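Local coordinates for lipid-transfer protein (Thermomonospora curvata, PDB 6OK1) that is a lipid-transfer protein of the thiolase superfamily whose precise function is not established, at residues Ser167-Arg172 with Glu315-Ile320; Gly171-Val176 with Pro299-Gln304; Val176-Ala181 with Arg192-Glu197; Gln200-Ile205 with His210-Cys215. One frame throughout, in Å; residues are numbered along the deposited sequence.

Overall arrangement
Three of the four contacts read along one helix, 167-182. Contact 1 uses its first turns and meets helix 316-321. Contact 2 comes next and meets the start of helix 301-307; its centre is about 6 Å from that of contact 1, and Leu302 packs on Ile320 between them. Contact 3 takes a later turn and the chain leading into helix 196-201. Contact 4 continues from that second helix and ties its end to residues 210-215. Centres of contacts 3 and 4 are about 13 Å apart, joined by Arg178 against Leu212. Contacts 1 and 4 meet through Ser167 and Gln200. The sodium ion is held by Val48, Ile70 and Glu72, none of them in these segments.

Contact 1. Residues Ser167-Arg172 with Glu315-Ile320; sequences SEDFGR and EAKDFI
Asp169 and Lys317 meet where two helices of this thiolase-type fold pack together. Helix 167-182 lies in the N-terminal thiolase region and helix 316-321 in the C-terminal one, so the contact bridges the two family regions of the chain.

The side chain of Asp169 lies across that of Lys317. Asp169 CB is 4.1 Å from Lys317 CB. One bond further, Asp169 CG comes to 3.6 Å from Lys317 CB. The carboxylate then divides its work. Asp169 OD2 reaches along the lysine chain, 3.9 Å from Lys317 CD, and also takes a hydrogen bond from the backbone N of Thr166. Asp169 OD1 turns back to its own helix and accepts from Arg172 NH2 at 2.8 Å, a salt bridge. Asp169 OD1 lies in the plane of the guanidinium, but NH2 comes to it from above the carboxylate plane (41° out).

The lysine ammonium does not join this carboxylate: Lys317 NZ is 5.6 Å from Asp169 OD2. Lys317 CG sits between backbone N and carbonyl carbon (chi1 65°). A bend at chi4 (64°) turns NZ to Asp318 OD1, in a salt bridge within its own helix.

One water links the helices. It donates to Asp169 OD1 and to Lys317 O, and accepts from Arg172 NE at 2.7 Å. Arg172 is therefore held at two places, by the carboxylate and by the water, and both partners lie at the edge of its guanidinium. A turn further on the contact becomes apolar: Arg172 CB rests on Ile320 CG2 at 3.7 Å.

Contact 2. Residues Gly171-Val176 with Pro299-Gln304; sequences GRVAVV and PLVLPQ
Val173 meets Val301 and Leu302 without any flat side chain between them. The flat group close by is the Gln304 amide, one turn further along 299-304. Leu300 O lies in the plane of that amide and accepts from Gln304 NE2 at 3.3 Å. Seen from the carbonyl, the donor stands well above the plane. Backbone N of Gln304 reaches the same oxygen from the opposite face, so two bonds grip Leu300 O. Gln304 NE2 also hydrogen-bonds Tyr294 O, and OE1 bonds Thr375 OG1.

The contact itself joins helix 167-182 of the N-terminal thiolase region to the start of helix 301-307 of the C-terminal thiolase-like region. It rests on Val173. Val173 CG1 stands anti to the backbone N (chi1 174°) and meets Val301 CG2 tip to tip at 3.9 Å. The second methyl, Val173 CG2, touches Leu302 CD1 at 3.9 Å. Leu302 leaves its backbone to one side, but its end comes nearer to the valine. Ile320 of helix 316-321 packs on both Val173 and Leu302.

All three touching residues are buried and meet by the methyl groups of branched side chains. The chemistry is van der Waals packing and exclusion of water, with no polar bond across.

Contact 3. Residues Val176-Ala181 with Arg192-Glu197; sequences VDRKHA and RPITLE
Arg178 and Ile194 cross at about a right angle. The arginine chain leaves helix 167-182 and curls, with bends at chi2 (-72°) and chi3 (-68°), which brings its guanidinium beside the extended loop before helix 196-201. Ile194 fits against this curl. Its CG1 lies 3.8 Å from Arg178 CB, and its CD1 touches Arg178 CG. The other branch, CG2, sits over the centre of the guanidinium and comes to 3.4 Å from Arg178 NH2.

The edge of the guanidinium faces Arg192. Arg178 NH2 gives a hydrogen bond of 2.8 Å to Arg192 O, in the carbonyl plane, with an N-H...O angle of 155°. Arg178 NE adds a weak bond to the same oxygen at 3.3 Å. Phe189 makes a cation-pi contact with Arg178, and Leu212 packs on it. Further along, the side chain of Thr195 caps helix 196-201 by accepting from the backbone N of Asp198.

A buried charged group is thus met by a main-chain carbonyl, an aromatic ring and a methyl group over one face. NH2 and, weakly, NE of Arg178 both donate to Arg192 O, which helps to fix the rotation of the guanidinium. Together these tie the returning chain to the helix it has just left.

Contact 4. Residues Gln200-Ile205 with His210-Cys215; sequences QNSRWI and HLLDCC
Trp204 and His210 form an antiparallel, non-hydrogen-bonded backbone pair with CA atoms 4.4 Å apart, and next to it Leu211 N donates to Arg203 O at 2.8 Å.

His210 is at the centre of the contact. Its ND1 donates to Ser202 O at 2.7 Å in an almost straight bond (177°), and the oxygen lies in the ring plane. Over one face comes the six-membered ring of Trp204. The two rings stack face to face, offset, with centroids 4.0 Å apart and planes at 26°. Over the opposite face stands Gln200 CA, in a CH-pi contact. The imidazole is thus held between the end of helix 196-201 and the indole, and the bond to Ser202 O fixes its rotation. Water 2 joins its NE2 edge to Gln200 OE1, while Gln200 NE2 turns to Ser167.

The hydroxyl of Ser202 lies between backbone N and carbonyl carbon (chi1 68°). There Ser202 OG comes to 3.2 Å from His210 CB and takes a weak bond from Leu212 N. It also hydrogen-bonds His199 O. On the far side of the bridge, Ile205 CG1 packs on Leu211 CA at 3.6 Å. Asp213 OD2 accepts from His210 N with its anti lone pair, and this holds the short 3-10 turn at 211-213.

Beyond the bridge, Ile205 makes backbone hydrogen bonds to a chain of another protein, and Trp204 meets one of its rings. The arrangement is that of a short hairpin-like loop, closed by a single beta bridge, at a surface where a chain of another protein docks.

Contact 1. Residues Ser167-Arg172 with Glu315-Ile320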
loop_
_atom_site.group_PDB
_atom_site.type_symbol
_atom_site.label_atom_id
_atom_site.label_comp_id
_atom_site.label_asym_id
_atom_site.label_seq_id
_atom_site.Cartn_x
_atom_site.Cartn_y
_atom_site.Cartn_z
ATOM N N SER A 167 -20.233 23.362 20.729
ATOM C CA SER A 167 -18.799 23.206 20.962
ATOM C C SER A 167 -18.522 22.537 22.305
ATOM O O SER A 167 -17.588 21.746 22.422
ATOM C CB SER A 167 -18.100 24.551 20.889
ATOM O OG SER A 167 -16.702 24.433 21.153
ATOM N N GLU A 168 -19.316 22.839 23.342
ATOM C CA GLU A 168 -19.062 22.198 24.627
ATOM C C GLU A 168 -19.274 20.694 24.556
ATOM O O GLU A 168 -18.616 19.947 25.296
ATOM C CB GLU A 168 -19.951 22.818 25.719
ATOM C CG GLU A 168 -19.480 24.192 26.117
ATOM C CD GLU A 168 -20.206 24.752 27.320
ATOM O OE1 GLU A 168 -21.362 24.344 27.550
ATOM O OE2 GLU A 168 -19.609 25.584 28.036
ATOM N N ASP A 169 -20.205 20.222 23.713
ATOM C CA ASP A 169 -20.376 18.777 23.550
ATOM C C ASP A 169 -19.110 18.138 22.991
ATOM O O ASP A 169 -18.670 17.087 23.469
ATOM C CB ASP A 169 -21.576 18.483 22.649
ATOM C CG ASP A 169 -22.873 18.921 23.268
ATOM O OD1 ASP A 169 -23.050 18.643 24.466
ATOM O OD2 ASP A 169 -23.693 19.552 22.568
ATOM N N PHE A 170 -18.492 18.766 21.987
ATOM C CA PHE A 170 -17.204 18.272 21.505
ATOM C C PHE A 170 -16.135 18.384 22.593
ATOM O O PHE A 170 -15.269 17.506 22.730
ATOM C CB PHE A 170 -16.775 19.059 20.256
ATOM C CG PHE A 170 -17.757 18.992 19.111
ATOM C CD1 PHE A 170 -18.545 17.873 18.893
ATOM C CD2 PHE A 170 -17.896 20.079 18.243
ATOM C CE1 PHE A 170 -19.433 17.822 17.823
ATOM C CE2 PHE A 170 -18.792 20.036 17.179
ATOM C CZ PHE A 170 -19.555 18.914 16.963
ATOM N N GLY A 171 -16.179 19.468 23.367
ATOM C CA GLY A 171 -15.213 19.668 24.428
ATOM C C GLY A 171 -15.247 18.586 25.487
ATOM O O GLY A 171 -14.205 18.234 26.057
ATOM N N ARG A 172 -16.429 18.030 25.765
ATOM C CA ARG A 172 -16.492 16.971 26.768
ATOM C C ARG A 172 -15.660 15.774 26.363
ATOM O O ARG A 172 -15.152 15.054 27.229
ATOM C CB ARG A 172 -17.944 16.573 27.036
ATOM C CG ARG A 172 -18.531 17.419 28.126
ATOM C CD ARG A 172 -19.960 17.037 28.503
ATOM N NE ARG A 172 -20.896 17.737 27.644
ATOM C CZ ARG A 172 -21.315 18.976 27.851
ATOM N NH1 ARG A 172 -20.904 19.659 28.905
ATOM N NH2 ARG A 172 -22.136 19.545 26.989
ATOM N N GLU A 315 -28.042 11.705 19.428
ATOM C CA GLU A 315 -28.052 11.751 20.878
ATOM C C GLU A 315 -26.708 11.428 21.526
ATOM O O GLU A 315 -26.646 11.278 22.749
ATOM C CB GLU A 315 -29.156 10.807 21.392
ATOM C CG GLU A 315 -30.488 11.175 20.760
ATOM C CD GLU A 315 -31.689 10.631 21.488
ATOM O OE1 GLU A 315 -31.530 9.688 22.279
ATOM O OE2 GLU A 315 -32.797 11.156 21.258
ATOM N N ALA A 316 -25.615 11.356 20.755
ATOM C CA ALA A 316 -24.307 11.178 21.370
ATOM C C ALA A 316 -24.002 12.271 22.372
ATOM O O ALA A 316 -23.345 12.014 23.388
ATOM C CB ALA A 316 -23.216 11.125 20.300
ATOM N N LYS A 317 -24.438 13.499 22.105
ATOM C CA LYS A 317 -24.158 14.577 23.041
ATOM C C LYS A 317 -24.763 14.267 24.404
ATOM O O LYS A 317 -24.174 14.577 25.448
ATOM C CB LYS A 317 -24.699 15.903 22.512
ATOM C CG LYS A 317 -26.226 15.955 22.402
ATOM C CD LYS A 317 -26.666 17.244 21.674
ATOM C CE LYS A 317 -28.184 17.316 21.498
ATOM N NZ LYS A 317 -28.845 17.381 22.831
ATOM N N ASP A 318 -25.920 13.617 24.407
ATOM C CA ASP A 318 -26.583 13.258 25.661
ATOM C C ASP A 318 -25.899 12.074 26.336
ATOM O O ASP A 318 -25.707 12.076 27.558
ATOM C CB ASP A 318 -28.050 12.960 25.370
ATOM C CG ASP A 318 -28.733 14.096 24.642
ATOM O OD1 ASP A 318 -28.707 15.226 25.160
ATOM O OD2 ASP A 318 -29.271 13.880 23.542
ATOM N N PHE A 319 -25.516 11.063 25.551
ATOM C CA PHE A 319 -24.759 9.924 26.059
ATOM C C PHE A 319 -23.484 10.385 26.749
ATOM O O PHE A 319 -23.139 9.889 27.827
ATOM C CB PHE A 319 -24.463 8.975 24.890
ATOM C CG PHE A 319 -23.819 7.671 25.277
ATOM C CD1 PHE A 319 -24.583 6.611 25.703
ATOM C CD2 PHE A 319 -22.444 7.496 25.166
ATOM C CE1 PHE A 319 -23.995 5.401 26.040
ATOM C CE2 PHE A 319 -21.854 6.289 25.490
ATOM C CZ PHE A 319 -22.623 5.242 25.922
ATOM N N ILE A 320 -22.786 11.362 26.158
ATOM C CA ILE A 320 -21.526 11.841 26.723
ATOM C C ILE A 320 -21.779 12.707 27.958
ATOM O O ILE A 320 -21.102 12.573 28.983
ATOM C CB ILE A 320 -20.727 12.607 25.656
ATOM C CG1 ILE A 320 -20.350 11.631 24.540
ATOM C CG2 ILE A 320 -19.507 13.304 26.269
ATOM C CD1 ILE A 320 -19.742 12.324 23.304
HETATM O O HOH W 1 -22.085 16.451 25.603
#

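Contact 2. Residues Gly171-Val176 with Pro299-Gln304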
loop_
_atom_site.group_PDB
_atom_site.type_symbol
_atom_site.label_atom_id
_atom_site.label_comp_id
_atom_site.label_asym_id
_atom_site.label_seq_id
_atom_site.Cartn_x
_atom_site.Cartn_y
_atom_site.Cartn_z
ATOM N N GLY A 171 -16.179 19.468 23.367
ATOM C CA GLY A 171 -15.213 19.668 24.428
ATOM C C GLY A 171 -15.247 18.586 25.487
ATOM O O GLY A 171 -14.205 18.234 26.057
ATOM N N ARG A 172 -16.429 18.030 25.765
ATOM C CA ARG A 172 -16.492 16.971 26.768
ATOM C C ARG A 172 -15.660 15.774 26.363
ATOM O O ARG A 172 -15.152 15.054 27.229
ATOM C CB ARG A 172 -17.944 16.573 27.036
ATOM C CG ARG A 172 -18.531 17.419 28.126
ATOM C CD ARG A 172 -19.960 17.037 28.503
ATOM N NE ARG A 172 -20.896 17.737 27.644
ATOM C CZ ARG A 172 -21.315 18.976 27.851
ATOM N NH1 ARG A 172 -20.904 19.659 28.905
ATOM N NH2 ARG A 172 -22.136 19.545 26.989
ATOM N N VAL A 173 -15.531 15.532 25.054
ATOM C CA VAL A 173 -14.668 14.465 24.571
ATOM C C VAL A 173 -13.227 14.784 24.900
ATOM O O VAL A 173 -12.461 13.917 25.342
ATOM C CB VAL A 173 -14.849 14.268 23.056
ATOM C CG1 VAL A 173 -13.845 13.247 22.534
ATOM C CG2 VAL A 173 -16.232 13.825 22.743
ATOM N N ALA A 174 -12.829 16.026 24.649
ATOM C CA ALA A 174 -11.467 16.444 24.950
ATOM C C ALA A 174 -11.181 16.312 26.439
ATOM O O ALA A 174 -10.113 15.829 26.832
ATOM C CB ALA A 174 -11.247 17.883 24.481
ATOM N N VAL A 175 -12.135 16.717 27.277
ATOM C CA VAL A 175 -11.921 16.683 28.724
ATOM C C VAL A 175 -11.739 15.251 29.208
ATOM O O VAL A 175 -10.828 14.954 29.997
ATOM C CB VAL A 175 -13.087 17.382 29.451
ATOM C CG1 VAL A 175 -12.954 17.223 30.956
ATOM C CG2 VAL A 175 -13.140 18.870 29.076
ATOM N N VAL A 176 -12.600 14.329 28.756
ATOM C CA VAL A 176 -12.456 12.949 29.232
ATOM C C VAL A 176 -11.178 12.321 28.683
ATOM O O VAL A 176 -10.458 11.622 29.406
ATOM C CB VAL A 176 -13.714 12.111 28.912
ATOM C CG1 VAL A 176 -13.785 11.739 27.444
ATOM C CG2 VAL A 176 -13.748 10.832 29.782
ATOM N N PRO A 299 -14.811 15.913 17.139
ATOM C CA PRO A 299 -16.246 15.916 16.799
ATOM C C PRO A 299 -16.752 14.610 16.249
ATOM O O PRO A 299 -17.929 14.299 16.448
ATOM C CB PRO A 299 -16.368 17.034 15.764
ATOM C CG PRO A 299 -15.194 17.935 16.066
ATOM C CD PRO A 299 -14.090 17.008 16.465
ATOM N N LEU A 300 -15.930 13.852 15.521
ATOM C CA LEU A 300 -16.436 12.633 14.916
ATOM C C LEU A 300 -16.542 11.495 15.917
ATOM O O LEU A 300 -16.996 10.413 15.553
ATOM C CB LEU A 300 -15.558 12.214 13.729
ATOM C CG LEU A 300 -15.494 13.252 12.594
ATOM C CD1 LEU A 300 -14.622 12.792 11.419
ATOM C CD2 LEU A 300 -16.872 13.599 12.088
ATOM N N VAL A 301 -16.160 11.723 17.171
ATOM C CA VAL A 301 -16.452 10.720 18.192
ATOM C C VAL A 301 -17.950 10.572 18.372
ATOM O O VAL A 301 -18.438 9.469 18.653
ATOM C CB VAL A 301 -15.746 11.085 19.505
ATOM C CG1 VAL A 301 -16.202 10.155 20.656
ATOM C CG2 VAL A 301 -14.233 10.984 19.327
ATOM N N LEU A 302 -18.718 11.668 18.214
ATOM C CA LEU A 302 -20.142 11.612 18.471
ATOM C C LEU A 302 -20.861 10.715 17.453
ATOM O O LEU A 302 -21.559 9.796 17.865
ATOM C CB LEU A 302 -20.737 13.023 18.531
ATOM C CG LEU A 302 -20.617 13.737 19.886
ATOM C CD1 LEU A 302 -19.174 14.104 20.186
ATOM C CD2 LEU A 302 -21.447 15.013 19.933
ATOM N N PRO A 303 -20.704 10.948 16.148
ATOM C CA PRO A 303 -21.357 10.013 15.208
ATOM C C PRO A 303 -20.816 8.594 15.289
ATOM O O PRO A 303 -21.550 7.655 14.962
ATOM C CB PRO A 303 -21.100 10.659 13.836
ATOM C CG PRO A 303 -19.929 11.623 14.060
ATOM C CD PRO A 303 -20.130 12.111 15.471
ATOM N N GLN A 304 -19.571 8.390 15.731
ATOM C CA GLN A 304 -19.090 7.030 15.926
ATOM C C GLN A 304 -19.964 6.291 16.929
ATOM O O GLN A 304 -20.349 5.140 16.703
ATOM C CB GLN A 304 -17.650 7.028 16.407
ATOM C CG GLN A 304 -16.630 7.276 15.327
ATOM C CD GLN A 304 -15.256 7.105 15.887
ATOM O OE1 GLN A 304 -14.794 5.980 16.109
ATOM N NE2 GLN A 304 -14.621 8.217 16.199
#

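Contact 3. Residues Val176-Ala181 with Arg192-Glu197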
loop_
_atom_site.group_PDB
_atom_site.type_symbol
_atom_site.label_atom_id
_atom_site.label_comp_id
_atom_site.label_asym_id
_atom_site.label_seq_id
_atom_site.Cartn_x
_atom_site.Cartn_y
_atom_site.Cartn_z
ATOM N N VAL A 176 -12.600 14.329 28.756
ATOM C CA VAL A 176 -12.456 12.949 29.232
ATOM C C VAL A 176 -11.178 12.321 28.683
ATOM O O VAL A 176 -10.458 11.622 29.406
ATOM C CB VAL A 176 -13.714 12.111 28.912
ATOM C CG1 VAL A 176 -13.785 11.739 27.444
ATOM C CG2 VAL A 176 -13.748 10.832 29.782
ATOM N N ASP A 177 -10.848 12.571 27.408
ATOM C CA ASP A 177 -9.545 12.149 26.913
ATOM C C ASP A 177 -8.419 12.623 27.827
ATOM O O ASP A 177 -7.517 11.855 28.183
ATOM C CB ASP A 177 -9.279 12.728 25.512
ATOM C CG ASP A 177 -9.818 11.885 24.371
ATOM O OD1 ASP A 177 -10.222 10.728 24.550
ATOM O OD2 ASP A 177 -9.822 12.431 23.235
ATOM N N ARG A 178 -8.395 13.923 28.125
ATOM C CA ARG A 178 -7.290 14.464 28.906
ATOM C C ARG A 178 -7.353 13.995 30.356
ATOM O O ARG A 178 -6.320 13.884 31.017
ATOM C CB ARG A 178 -7.295 15.992 28.811
ATOM C CG ARG A 178 -6.877 16.503 27.394
ATOM C CD ARG A 178 -5.390 16.315 27.114
ATOM N NE ARG A 178 -4.605 17.202 27.972
ATOM C CZ ARG A 178 -4.172 18.415 27.634
ATOM N NH1 ARG A 178 -4.387 18.910 26.418
ATOM N NH2 ARG A 178 -3.497 19.136 28.530
ATOM N N LYS A 179 -8.544 13.693 30.858
ATOM C CA LYS A 179 -8.638 13.130 32.205
ATOM C C LYS A 179 -7.910 11.790 32.272
ATOM O O LYS A 179 -7.134 11.515 33.203
ATOM C CB LYS A 179 -10.104 12.968 32.592
ATOM C CG LYS A 179 -10.348 12.336 33.969
ATOM C CD LYS A 179 -11.851 12.404 34.299
ATOM C CE LYS A 179 -12.162 11.835 35.652
ATOM N NZ LYS A 179 -13.614 11.954 35.939
ATOM N N HIS A 180 -8.137 10.948 31.272
ATOM C CA HIS A 180 -7.500 9.642 31.254
ATOM C C HIS A 180 -6.021 9.757 30.928
ATOM O O HIS A 180 -5.203 9.010 31.474
ATOM C CB HIS A 180 -8.206 8.736 30.247
ATOM C CG HIS A 180 -9.633 8.450 30.604
ATOM N ND1 HIS A 180 -10.551 7.963 29.696
ATOM C CD2 HIS A 180 -10.298 8.577 31.780
ATOM C CE1 HIS A 180 -11.725 7.820 30.291
ATOM N NE2 HIS A 180 -11.596 8.173 31.561
ATOM N N ALA A 181 -5.654 10.678 30.029
ATOM C CA ALA A 181 -4.241 10.863 29.732
ATOM C C ALA A 181 -3.477 11.317 30.969
ATOM O O ALA A 181 -2.303 10.974 31.146
ATOM C CB ALA A 181 -4.044 11.877 28.606
ATOM N N ARG A 192 -1.579 16.534 33.212
ATOM C CA ARG A 192 -2.013 17.829 32.682
ATOM C C ARG A 192 -3.464 17.759 32.214
ATOM O O ARG A 192 -3.770 17.958 31.036
ATOM C CB ARG A 192 -1.065 18.279 31.567
ATOM C CG ARG A 192 0.360 18.388 32.084
ATOM C CD ARG A 192 1.316 19.043 31.117
ATOM N NE ARG A 192 0.943 20.423 30.824
ATOM C CZ ARG A 192 1.758 21.299 30.246
ATOM N NH1 ARG A 192 2.989 20.930 29.928
ATOM N NH2 ARG A 192 1.344 22.538 29.986
ATOM N N PRO A 193 -4.395 17.515 33.132
ATOM C CA PRO A 193 -5.810 17.504 32.750
ATOM C C PRO A 193 -6.290 18.899 32.376
ATOM O O PRO A 193 -5.677 19.914 32.715
ATOM C CB PRO A 193 -6.518 16.989 34.010
ATOM C CG PRO A 193 -5.618 17.424 35.160
ATOM C CD PRO A 193 -4.201 17.337 34.589
ATOM N N ILE A 194 -7.421 18.944 31.673
ATOM C CA ILE A 194 -8.025 20.206 31.281
ATOM C C ILE A 194 -9.434 20.277 31.837
ATOM O O ILE A 194 -10.049 19.268 32.199
ATOM C CB ILE A 194 -8.058 20.410 29.747
ATOM C CG1 ILE A 194 -8.997 19.387 29.085
ATOM C CG2 ILE A 194 -6.658 20.317 29.186
ATOM C CD1 ILE A 194 -9.209 19.638 27.605
ATOM N N THR A 195 -9.950 21.498 31.885
ATOM C CA THR A 195 -11.360 21.720 32.155
ATOM C C THR A 195 -12.094 22.038 30.857
ATOM O O THR A 195 -11.490 22.409 29.844
ATOM C CB THR A 195 -11.567 22.885 33.131
ATOM O OG1 THR A 195 -11.119 24.090 32.493
ATOM C CG2 THR A 195 -10.805 22.660 34.455
ATOM N N LEU A 196 -13.424 21.930 30.913
ATOM C CA LEU A 196 -14.235 22.348 29.777
ATOM C C LEU A 196 -14.044 23.835 29.501
ATOM O O LEU A 196 -14.057 24.276 28.343
ATOM C CB LEU A 196 -15.704 22.011 30.040
ATOM C CG LEU A 196 -16.655 22.242 28.871
ATOM C CD1 LEU A 196 -16.264 21.407 27.645
ATOM C CD2 LEU A 196 -18.090 21.937 29.266
ATOM N N GLU A 197 -13.841 24.623 30.555
ATOM C CA GLU A 197 -13.528 26.028 30.375
ATOM C C GLU A 197 -12.223 26.204 29.604
ATOM O O GLU A 197 -12.118 27.078 28.731
ATOM C CB GLU A 197 -13.470 26.700 31.755
ATOM C CG GLU A 197 -14.851 26.778 32.474
ATOM C CD GLU A 197 -15.574 25.418 32.667
ATOM O OE1 GLU A 197 -14.952 24.410 33.114
ATOM O OE2 GLU A 197 -16.790 25.360 32.358
#

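Contact 4. Residues Gln200-Ile205 with His210-Cys215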
loop_
_atom_site.group_PDB
_atom_site.type_symbol
_atom_site.label_atom_id
_atom_site.label_comp_id
_atom_site.label_asym_id
_atom_site.label_seq_id
_atom_site.Cartn_x
_atom_site.Cartn_y
_atom_site.Cartn_z
ATOM N N GLN A 200 -12.992 25.703 25.971
ATOM C CA GLN A 200 -13.773 26.771 25.361
ATOM C C GLN A 200 -12.954 28.037 25.189
ATOM O O GLN A 200 -13.208 28.809 24.259
ATOM C CB GLN A 200 -15.014 27.042 26.208
ATOM C CG GLN A 200 -16.033 25.936 26.152
ATOM C CD GLN A 200 -16.607 25.785 24.758
ATOM O OE1 GLN A 200 -17.369 26.652 24.296
ATOM N NE2 GLN A 200 -16.221 24.706 24.061
ATOM N N ASN A 201 -11.966 28.258 26.068
ATOM C CA ASN A 201 -11.077 29.413 25.973
ATOM C C ASN A 201 -9.968 29.226 24.945
ATOM O O ASN A 201 -9.333 30.214 24.566
ATOM C CB ASN A 201 -10.447 29.702 27.342
ATOM C CG ASN A 201 -11.452 30.285 28.335
ATOM O OD1 ASN A 201 -12.388 30.972 27.937
ATOM N ND2 ASN A 201 -11.265 29.998 29.619
ATOM N N SER A 202 -9.706 27.995 24.501
ATOM C CA SER A 202 -8.613 27.786 23.567
ATOM C C SER A 202 -8.989 28.332 22.195
ATOM O O SER A 202 -10.151 28.323 21.798
ATOM C CB SER A 202 -8.227 26.306 23.478
ATOM O OG SER A 202 -9.210 25.475 22.883
ATOM N N ARG A 203 -7.981 28.807 21.474
ATOM C CA ARG A 203 -8.205 29.597 20.270
ATOM C C ARG A 203 -8.893 28.767 19.190
ATOM O O ARG A 203 -8.784 27.542 19.157
ATOM C CB ARG A 203 -6.876 30.139 19.740
ATOM C CG ARG A 203 -6.011 29.092 19.072
ATOM C CD ARG A 203 -4.654 29.645 18.710
ATOM N NE ARG A 203 -4.790 30.799 17.837
ATOM C CZ ARG A 203 -3.769 31.528 17.408
ATOM N NH1 ARG A 203 -2.525 31.204 17.748
ATOM N NH2 ARG A 203 -3.997 32.590 16.656
ATOM N N TRP A 204 -9.634 29.446 18.314
ATOM C CA TRP A 204 -10.197 28.773 17.152
ATOM C C TRP A 204 -9.081 28.365 16.208
ATOM O O TRP A 204 -8.160 29.139 15.943
ATOM C CB TRP A 204 -11.176 29.678 16.405
ATOM C CG TRP A 204 -12.457 29.959 17.105
ATOM C CD1 TRP A 204 -12.911 31.177 17.521
ATOM C CD2 TRP A 204 -13.483 29.011 17.434
ATOM N NE1 TRP A 204 -14.147 31.045 18.114
ATOM C CE2 TRP A 204 -14.518 29.723 18.078
ATOM C CE3 TRP A 204 -13.610 27.637 17.274
ATOM C CZ2 TRP A 204 -15.675 29.101 18.525
ATOM C CZ3 TRP A 204 -14.747 27.022 17.729
ATOM C CH2 TRP A 204 -15.774 27.757 18.344
ATOM N N ILE A 205 -9.192 27.151 15.674
ATOM C CA ILE A 205 -8.377 26.718 14.548
ATOM C C ILE A 205 -9.241 26.917 13.303
ATOM O O ILE A 205 -8.966 27.781 12.456
ATOM C CB ILE A 205 -7.913 25.264 14.745
ATOM C CG1 ILE A 205 -7.009 25.154 15.984
ATOM C CG2 ILE A 205 -7.183 24.734 13.515
ATOM C CD1 ILE A 205 -5.775 26.043 15.916
ATOM N N HIS A 210 -11.898 24.144 18.226
ATOM C CA HIS A 210 -10.892 24.828 19.018
ATOM C C HIS A 210 -9.550 24.109 18.893
ATOM O O HIS A 210 -9.469 22.947 18.498
ATOM C CB HIS A 210 -11.297 24.840 20.497
ATOM C CG HIS A 210 -12.516 25.655 20.811
ATOM N ND1 HIS A 210 -12.433 26.944 21.287
ATOM C CD2 HIS A 210 -13.836 25.355 20.772
ATOM C CE1 HIS A 210 -13.650 27.415 21.504
ATOM N NE2 HIS A 210 -14.524 26.477 21.178
ATOM N N LEU A 211 -8.500 24.776 19.358
ATOM C CA LEU A 211 -7.196 24.121 19.456
ATOM C C LEU A 211 -7.283 22.806 20.227
ATOM O O LEU A 211 -6.714 21.793 19.806
ATOM C CB LEU A 211 -6.221 25.079 20.125
ATOM C CG LEU A 211 -4.829 24.529 20.373
ATOM C CD1 LEU A 211 -4.190 24.063 19.087
ATOM C CD2 LEU A 211 -4.009 25.616 20.999
ATOM N N LEU A 212 -8.028 22.780 21.333
ATOM C CA LEU A 212 -8.076 21.568 22.134
ATOM C C LEU A 212 -9.029 20.496 21.576
ATOM O O LEU A 212 -9.145 19.436 22.191
ATOM C CB LEU A 212 -8.429 21.920 23.599
ATOM C CG LEU A 212 -7.230 22.469 24.369
ATOM C CD1 LEU A 212 -7.676 23.037 25.690
ATOM C CD2 LEU A 212 -6.188 21.384 24.593
ATOM N N ASP A 213 -9.653 20.712 20.400
ATOM C CA ASP A 213 -10.336 19.641 19.667
ATOM C C ASP A 213 -9.395 18.858 18.767
ATOM O O ASP A 213 -9.821 17.858 18.173
ATOM C CB ASP A 213 -11.457 20.220 18.797
ATOM C CG ASP A 213 -12.597 20.728 19.619
ATOM O OD1 ASP A 213 -13.050 19.950 20.472
ATOM O OD2 ASP A 213 -13.003 21.892 19.422
ATOM N N CYS A 214 -8.140 19.288 18.657
ATOM C CA CYS A 214 -7.198 18.789 17.666
ATOM C C CYS A 214 -6.015 18.139 18.355
ATOM O O CYS A 214 -5.440 18.731 19.266
ATOM C CB CYS A 214 -6.668 19.915 16.781
ATOM S SG CYS A 214 -7.942 20.887 15.993
ATOM N N CYS A 215 -5.621 16.955 17.889
ATOM C CA CYS A 215 -4.444 16.323 18.479
ATOM C C CYS A 215 -3.164 16.911 17.862
ATOM O O CYS A 215 -3.169 17.514 16.788
ATOM C CB CYS A 215 -4.494 14.789 18.320
ATOM S SG CYS A 215 -4.094 14.206 16.684
HETATM O O HOH W 2 -16.964 27.602 21.847
#